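Local structure of packaging protein UL32 (Human herpesvirus 8 type M, 6XF9) at residues V3-L7 and K221-A227; H305-A311 and Y345-L351; I442-T446 and A457-Q461. The protein forms a zinc-binding pentameric ring required for herpesviral genome packaging, probably acting in capsid localization and in cleavage and packaging of viral DNA. One frame throughout, in Å; residues are numbered along the deposited sequence.

Interaction 1 (V3-L7 and K221-A227); sequences VPWQL and KPSLLPA
The N-terminal residues before helix 7-12, extended at Val3 and Pro4 and turned at Trp5 by a positive phi (63/46), run past the loop that leads into helix 225-235, so the loops leading into two helices, and the first turns of those helices, pack together. The CA atoms come nearest at Gln6-Lys221 (6.7 Å) and Leu7-Pro222 (6.0 Å). Gln6 is the N-cap residue and Leu7 begins the helix. Lys221 to Ser223 are extended too; Ser223 OG then accepts from Leu225 N at 3.0 Å, a capping bond at the start of helix 225-235. Gln6 (chi1 m, chi2 t) folds back so that NE2 donates to Val3 O at 3.1 Å. Leu7 (t, p) packs against residues 222-224, with CB 3.7 Å from Leu224 CD2 and CD2 3.8 Å from Pro222 CB. Trp5 CD1 lies 4.0 Å from Leu224 CD1, while its indole NE1 bonds to Ala303 O and its ring meets Phe386 edge-to-face; helix 89-106 also packs against it. The Lys221 chain (m, t, m, t) passes along the Trp5 backbone, CE 3.6 Å from Trp5 O. At its tip, Lys221 NZ donates to Pro4 O at a short 2.5 Å.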
# COMPACT_ATOMS: atom_id res chain seq x y z
N VAL D 3 -13.25 -34.79 45.74
CA VAL D 3 -12.07 -34.70 44.88
C VAL D 3 -12.49 -34.85 43.43
O VAL D 3 -13.17 -35.83 43.09
CB VAL D 3 -11.04 -35.78 45.26
CG1 VAL D 3 -10.04 -35.96 44.15
CG2 VAL D 3 -10.32 -35.41 46.52
N PRO D 4 -12.11 -33.92 42.55
CA PRO D 4 -12.49 -34.01 41.13
C PRO D 4 -11.64 -35.03 40.37
O PRO D 4 -10.68 -35.59 40.88
CB PRO D 4 -12.23 -32.59 40.62
CG PRO D 4 -12.40 -31.72 41.83
CD PRO D 4 -11.77 -32.53 42.93
N TRP D 5 -12.02 -35.23 39.10
CA TRP D 5 -11.31 -36.13 38.18
C TRP D 5 -11.35 -37.57 38.65
O TRP D 5 -10.35 -38.28 38.61
CB TRP D 5 -9.86 -35.68 37.98
CG TRP D 5 -9.64 -35.14 36.62
CD1 TRP D 5 -8.97 -35.75 35.60
CD2 TRP D 5 -10.10 -33.88 36.11
NE1 TRP D 5 -8.99 -34.96 34.48
CE2 TRP D 5 -9.67 -33.80 34.76
CE3 TRP D 5 -10.82 -32.81 36.66
CZ2 TRP D 5 -9.95 -32.69 33.95
CZ3 TRP D 5 -11.11 -31.71 35.85
CH2 TRP D 5 -10.66 -31.66 34.51
N GLN D 6 -12.52 -38.03 39.05
CA GLN D 6 -12.65 -39.39 39.54
C GLN D 6 -13.54 -40.19 38.62
O GLN D 6 -14.72 -39.86 38.46
CB GLN D 6 -13.18 -39.44 40.97
CG GLN D 6 -12.22 -38.79 41.90
CD GLN D 6 -12.25 -39.39 43.28
OE1 GLN D 6 -11.58 -40.40 43.54
NE2 GLN D 6 -13.01 -38.76 44.19
N LEU D 7 -12.98 -41.25 38.05
CA LEU D 7 -13.77 -42.12 37.19
C LEU D 7 -15.10 -42.48 37.84
O LEU D 7 -16.17 -42.38 37.20
CB LEU D 7 -12.95 -43.35 36.86
CG LEU D 7 -13.50 -44.40 35.92
CD1 LEU D 7 -14.24 -43.76 34.76
CD2 LEU D 7 -12.32 -45.25 35.43
N LYS D 221 -5.30 -41.98 41.00
CA LYS D 221 -6.69 -42.25 40.70
C LYS D 221 -6.84 -43.03 39.39
O LYS D 221 -5.89 -43.18 38.62
CB LYS D 221 -7.43 -40.92 40.64
CG LYS D 221 -7.21 -40.10 41.89
CD LYS D 221 -8.21 -38.97 41.99
CE LYS D 221 -7.83 -37.83 41.10
NZ LYS D 221 -8.46 -36.56 41.53
N PRO D 222 -8.04 -43.56 39.12
CA PRO D 222 -8.22 -44.39 37.92
C PRO D 222 -8.06 -43.62 36.61
O PRO D 222 -8.47 -42.47 36.47
CB PRO D 222 -9.66 -44.90 38.06
CG PRO D 222 -9.99 -44.76 39.52
CD PRO D 222 -9.22 -43.58 40.00
N SER D 223 -7.47 -44.30 35.62
CA SER D 223 -7.32 -43.74 34.29
C SER D 223 -8.68 -43.56 33.64
O SER D 223 -9.53 -44.45 33.70
CB SER D 223 -6.46 -44.65 33.43
OG SER D 223 -6.79 -44.50 32.06
N LEU D 224 -8.87 -42.41 33.00
CA LEU D 224 -10.11 -42.15 32.29
C LEU D 224 -10.08 -42.65 30.86
O LEU D 224 -11.07 -42.49 30.14
CB LEU D 224 -10.45 -40.65 32.31
CG LEU D 224 -10.49 -40.01 33.70
CD1 LEU D 224 -10.95 -38.57 33.64
CD2 LEU D 224 -11.40 -40.81 34.60
N LEU D 225 -8.96 -43.23 30.42
CA LEU D 225 -8.88 -43.73 29.05
C LEU D 225 -10.02 -44.65 28.63
O LEU D 225 -10.56 -44.46 27.52
CB LEU D 225 -7.55 -44.46 28.84
CG LEU D 225 -6.47 -43.56 28.32
CD1 LEU D 225 -5.21 -44.36 28.03
CD2 LEU D 225 -7.02 -42.92 27.07
N PRO D 226 -10.47 -45.63 29.45
CA PRO D 226 -11.58 -46.47 28.99
C PRO D 226 -12.83 -45.67 28.67
O PRO D 226 -13.49 -45.94 27.65
CB PRO D 226 -11.79 -47.44 30.17
CG PRO D 226 -10.45 -47.48 30.84
CD PRO D 226 -9.96 -46.09 30.76
N ALA D 227 -13.17 -44.68 29.51
CA ALA D 227 -14.35 -43.86 29.25
C ALA D 227 -14.22 -43.14 27.92
O ALA D 227 -15.19 -43.05 27.15
CB ALA D 227 -14.55 -42.86 30.38

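Interaction 2 (H305-A311 and Y345-L351); sequences HPEAPKA and YVSDPLL
His305 NE2 donates to Asp348 OD2 at 2.7 Å in a His-carboxylate hydrogen bond, the carboxylate oxygen lying near the plane of the ring. Asp348 (chi1 t) divides its oxygens: OD1 accepts from Leu350 N at 2.7 Å and so caps helix 349-357. The other imidazole nitrogen, His305 ND1, accepts from Glu307 N at 3.2 Å, which ties the ring (chi1 t, chi2 -68°) back to the type I turn from His305 to Ala308. Glu307, N-cap of helix 308-321, reaches across with chi1 p and chi2 t. Its OE1 accepts from Ser347 N at 3.3 Å; its OE2 takes Asp348 N at 3.3 Å and Ser347 OG at 3.2 Å, so one carboxylate receives two consecutive backbone amides and a hydroxyl.

Next to these polar bonds, Leu351 (t, p) sets CD2 over one face of the His305 ring, a CH-pi contact 3.7 Å from CD2 to the ring centroid. The same CD2 is 3.9 Å from Glu307 CG and 4.2 Å from Ala308 CB. One helical turn on, Ala311 CB meets Val346 CG2 at 3.6 Å and Tyr345 CE1 at 4.3 Å; Tyr345 OH bonds to Glu318. The CA atoms come nearest at Ala311-Val346 (6.5 Å) and Ala308-Leu351 (7.4 Å). Cys301 of helix 297-304 also touches Ala308 and Leu351, and the Ala308 side chain is about 10 Å from a bound zinc. The whole joins two helix N-termini through their cap residues beside the Cys296, Cys299, His366, Cys373 zinc site.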
# COMPACT_ATOMS: atom_id res chain seq x y z
N HIS D 305 -5.16 -39.56 31.61
CA HIS D 305 -4.28 -40.60 32.07
C HIS D 305 -3.09 -40.05 32.83
O HIS D 305 -2.45 -39.09 32.37
CB HIS D 305 -3.79 -41.44 30.89
CG HIS D 305 -3.17 -42.74 31.30
ND1 HIS D 305 -1.98 -42.82 31.99
CD2 HIS D 305 -3.58 -44.01 31.10
CE1 HIS D 305 -1.68 -44.08 32.20
NE2 HIS D 305 -2.63 -44.83 31.67
N PRO D 306 -2.71 -40.70 33.94
CA PRO D 306 -1.76 -40.08 34.87
C PRO D 306 -0.34 -39.96 34.36
O PRO D 306 0.40 -39.13 34.89
CB PRO D 306 -1.82 -41.00 36.10
CG PRO D 306 -3.16 -41.67 36.01
CD PRO D 306 -3.38 -41.88 34.54
N GLU D 307 0.10 -40.80 33.43
CA GLU D 307 1.48 -40.72 32.98
C GLU D 307 1.63 -40.20 31.56
O GLU D 307 2.75 -40.23 31.02
CB GLU D 307 2.16 -42.07 33.17
CG GLU D 307 1.23 -43.22 32.94
CD GLU D 307 1.78 -44.57 33.38
OE1 GLU D 307 3.02 -44.71 33.51
OE2 GLU D 307 0.96 -45.49 33.60
N ALA D 308 0.56 -39.68 30.94
CA ALA D 308 0.70 -39.14 29.59
C ALA D 308 1.58 -37.89 29.57
O ALA D 308 2.51 -37.84 28.74
CB ALA D 308 -0.68 -38.87 28.97
N PRO D 309 1.38 -36.89 30.45
CA PRO D 309 2.26 -35.71 30.40
C PRO D 309 3.74 -36.03 30.42
O PRO D 309 4.51 -35.54 29.57
CB PRO D 309 1.83 -34.93 31.64
CG PRO D 309 0.39 -35.20 31.74
CD PRO D 309 0.23 -36.65 31.35
N LYS D 310 4.18 -36.84 31.37
CA LYS D 310 5.60 -37.12 31.45
C LYS D 310 6.04 -38.08 30.34
O LYS D 310 7.17 -37.97 29.86
CB LYS D 310 5.93 -37.70 32.81
CG LYS D 310 7.31 -37.35 33.29
CD LYS D 310 7.85 -38.37 34.28
CE LYS D 310 9.36 -38.61 34.06
NZ LYS D 310 10.21 -37.46 34.53
N ALA D 311 5.14 -38.99 29.92
CA ALA D 311 5.48 -39.94 28.85
C ALA D 311 5.77 -39.23 27.54
O ALA D 311 6.76 -39.53 26.86
CB ALA D 311 4.35 -40.94 28.65
N TYR D 345 9.09 -46.63 29.67
CA TYR D 345 8.79 -45.78 30.81
C TYR D 345 7.30 -45.67 31.09
O TYR D 345 6.92 -45.06 32.10
CB TYR D 345 9.35 -44.37 30.57
CG TYR D 345 9.23 -43.88 29.12
CD1 TYR D 345 8.08 -43.21 28.66
CD2 TYR D 345 10.26 -44.09 28.22
CE1 TYR D 345 7.98 -42.79 27.34
CE2 TYR D 345 10.17 -43.67 26.92
CZ TYR D 345 9.04 -43.02 26.46
OH TYR D 345 8.99 -42.61 25.14
N VAL D 346 6.44 -46.22 30.24
CA VAL D 346 5.00 -46.18 30.46
C VAL D 346 4.61 -47.54 31.03
O VAL D 346 4.85 -48.57 30.39
CB VAL D 346 4.23 -45.87 29.16
CG1 VAL D 346 2.72 -45.86 29.42
CG2 VAL D 346 4.68 -44.55 28.55
N SER D 347 4.04 -47.54 32.24
CA SER D 347 3.65 -48.81 32.84
C SER D 347 2.35 -49.31 32.23
O SER D 347 2.29 -50.41 31.67
CB SER D 347 3.54 -48.67 34.36
OG SER D 347 2.26 -48.21 34.76
N ASP D 348 1.28 -48.50 32.33
CA ASP D 348 -0.02 -48.86 31.76
C ASP D 348 0.11 -49.20 30.28
O ASP D 348 0.36 -48.31 29.45
CB ASP D 348 -1.03 -47.71 31.91
CG ASP D 348 -2.43 -48.11 31.49
OD1 ASP D 348 -2.57 -49.06 30.68
OD2 ASP D 348 -3.41 -47.43 31.90
N PRO D 349 -0.09 -50.47 29.91
CA PRO D 349 0.04 -50.84 28.49
C PRO D 349 -1.06 -50.28 27.60
O PRO D 349 -0.89 -50.30 26.38
CB PRO D 349 0.01 -52.37 28.53
CG PRO D 349 -0.79 -52.69 29.75
CD PRO D 349 -0.49 -51.61 30.75
N LEU D 350 -2.20 -49.84 28.13
CA LEU D 350 -3.21 -49.22 27.26
C LEU D 350 -2.71 -47.88 26.72
O LEU D 350 -2.70 -47.66 25.50
CB LEU D 350 -4.54 -49.04 28.00
CG LEU D 350 -5.66 -48.46 27.14
CD1 LEU D 350 -5.96 -49.37 25.96
CD2 LEU D 350 -6.91 -48.20 27.94
N LEU D 351 -2.26 -46.99 27.61
CA LEU D 351 -1.72 -45.72 27.15
C LEU D 351 -0.59 -45.94 26.18
O LEU D 351 -0.54 -45.32 25.11
CB LEU D 351 -1.22 -44.92 28.34
CG LEU D 351 -0.52 -43.61 27.99
CD1 LEU D 351 -1.52 -42.67 27.35
CD2 LEU D 351 0.10 -43.00 29.23

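Interaction 3 (I442-T446 and A457-Q461); sequences IRELT and AHPSQ
This is a buried, largely apolar contact in which one side of helix 435-451 receives the N-terminus of helix 459-465, the last helix of the chain. The two are successive helices, and the CA atoms approach most closely at Ile442-Pro459, 6.1 Å. Residues 442-446 are fully helical; Thr446 (chi1 m) turns OG1 back to donate to Ile442 O at 2.7 Å, alongside the backbone bond from Thr446 N to the same oxygen at 3.0 Å. Pro459, first residue of its helix, is the main intruding side chain: its CG lies 4.2 Å from Leu445 CG, its CB 4.1 Å from Ile442 CG2 and its CD 3.2 Å from Thr446 OG1. His458 (chi1 t, chi2 -88°) is the N-cap, with ND1 accepting from Ser460 N at 3.2 Å and sharing a 2.6 Å hydrogen bond with Ser460 OG. Thr446 OG1 lies over one face of its ring, 3.5 Å from His458 NE2, and Ile442 CG2 is 4.0 Å from His458 CE1. Thr175 of a neighbouring subunit packs on Ile442, His458 and Ser460, and Asn150 of that subunit bonds to His458 N. Within the chain, helix 416-430 closes the contact, Phe425 touching both Leu445 and Pro459 and Leu428 touching Ile442.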
# COMPACT_ATOMS: atom_id res chain seq x y z
N ILE D 442 -1.41 -15.51 11.71
CA ILE D 442 -0.21 -16.35 11.65
C ILE D 442 1.04 -15.56 12.00
O ILE D 442 1.94 -16.07 12.69
CB ILE D 442 -0.11 -17.01 10.26
CG1 ILE D 442 -1.13 -18.13 10.16
CG2 ILE D 442 1.30 -17.50 10.03
CD1 ILE D 442 -1.30 -18.68 8.77
N ARG D 443 1.16 -14.32 11.52
CA ARG D 443 2.38 -13.56 11.82
C ARG D 443 2.40 -13.10 13.28
O ARG D 443 3.46 -13.09 13.91
CB ARG D 443 2.59 -12.43 10.80
CG ARG D 443 2.24 -11.00 11.14
CD ARG D 443 2.75 -10.03 10.03
NE ARG D 443 2.30 -10.40 8.68
CZ ARG D 443 3.11 -10.86 7.71
NH1 ARG D 443 4.41 -11.02 7.94
NH2 ARG D 443 2.60 -11.18 6.52
N GLU D 444 1.26 -12.67 13.83
CA GLU D 444 1.25 -12.31 15.25
C GLU D 444 1.46 -13.54 16.14
O GLU D 444 2.10 -13.46 17.19
CB GLU D 444 -0.05 -11.60 15.62
CG GLU D 444 -0.12 -11.10 17.05
CD GLU D 444 0.97 -10.09 17.42
OE1 GLU D 444 1.50 -9.43 16.49
OE2 GLU D 444 1.27 -9.92 18.63
N LEU D 445 0.88 -14.67 15.76
CA LEU D 445 1.06 -15.89 16.54
C LEU D 445 2.50 -16.37 16.52
O LEU D 445 3.01 -16.88 17.52
CB LEU D 445 0.13 -16.97 16.01
CG LEU D 445 0.36 -18.37 16.56
CD1 LEU D 445 0.28 -18.40 18.09
CD2 LEU D 445 -0.71 -19.24 15.98
N THR D 446 3.17 -16.27 15.37
CA THR D 446 4.58 -16.64 15.34
C THR D 446 5.41 -15.75 16.24
O THR D 446 6.30 -16.23 16.95
CB THR D 446 5.10 -16.60 13.92
OG1 THR D 446 4.27 -17.43 13.10
CG2 THR D 446 6.49 -17.14 13.88
N ALA D 457 7.01 -25.72 14.93
CA ALA D 457 7.13 -25.42 13.51
C ALA D 457 6.34 -24.17 13.20
O ALA D 457 5.48 -23.73 13.98
CB ALA D 457 6.65 -26.59 12.66
N HIS D 458 6.63 -23.58 12.05
CA HIS D 458 6.00 -22.32 11.71
C HIS D 458 4.51 -22.52 11.48
O HIS D 458 4.12 -23.47 10.79
CB HIS D 458 6.65 -21.73 10.46
CG HIS D 458 6.30 -20.30 10.24
ND1 HIS D 458 5.18 -19.91 9.53
CD2 HIS D 458 6.89 -19.16 10.66
CE1 HIS D 458 5.10 -18.59 9.52
NE2 HIS D 458 6.13 -18.12 10.20
N PRO D 459 3.64 -21.67 12.05
CA PRO D 459 2.20 -21.92 11.92
C PRO D 459 1.70 -22.03 10.50
O PRO D 459 0.76 -22.79 10.26
CB PRO D 459 1.58 -20.72 12.63
CG PRO D 459 2.58 -20.36 13.65
CD PRO D 459 3.93 -20.64 13.06
N SER D 460 2.32 -21.34 9.53
CA SER D 460 1.87 -21.50 8.15
C SER D 460 2.13 -22.91 7.67
O SER D 460 1.29 -23.51 6.99
CB SER D 460 2.58 -20.50 7.23
OG SER D 460 3.99 -20.65 7.29
N GLN D 461 3.29 -23.47 8.01
CA GLN D 461 3.54 -24.88 7.73
C GLN D 461 2.50 -25.75 8.41
O GLN D 461 1.91 -26.63 7.78
CB GLN D 461 4.97 -25.25 8.17
CG GLN D 461 5.16 -26.76 8.30
CD GLN D 461 6.55 -27.18 8.81
OE1 GLN D 461 7.38 -26.34 9.17
NE2 GLN D 461 6.78 -28.50 8.89

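Overall arrangement
Interactions 1 and 2 are neighbours on the same side of the chain's centre, their own centres 14 Å apart. The start of helix 225-235 and the loop leading into it join them: Leu225 CD1 lies 3.5 Å from His305 CD2 and 3.9 Å from Leu351 CA, and Ser223 OG is 3.4 Å from His305 CD2. Interaction 3 is remote, its centre 35 Å from that of interaction 1 and 31 Å from that of interaction 2, and it alone of the three touches another subunit of the pentamer. None supplies a zinc ligand: Trp5 is about 12 Å from both His130 and Cys299, while Ala308 and Leu445 come closer, about 8 Å from His366 and His452 respectively, all between side chains.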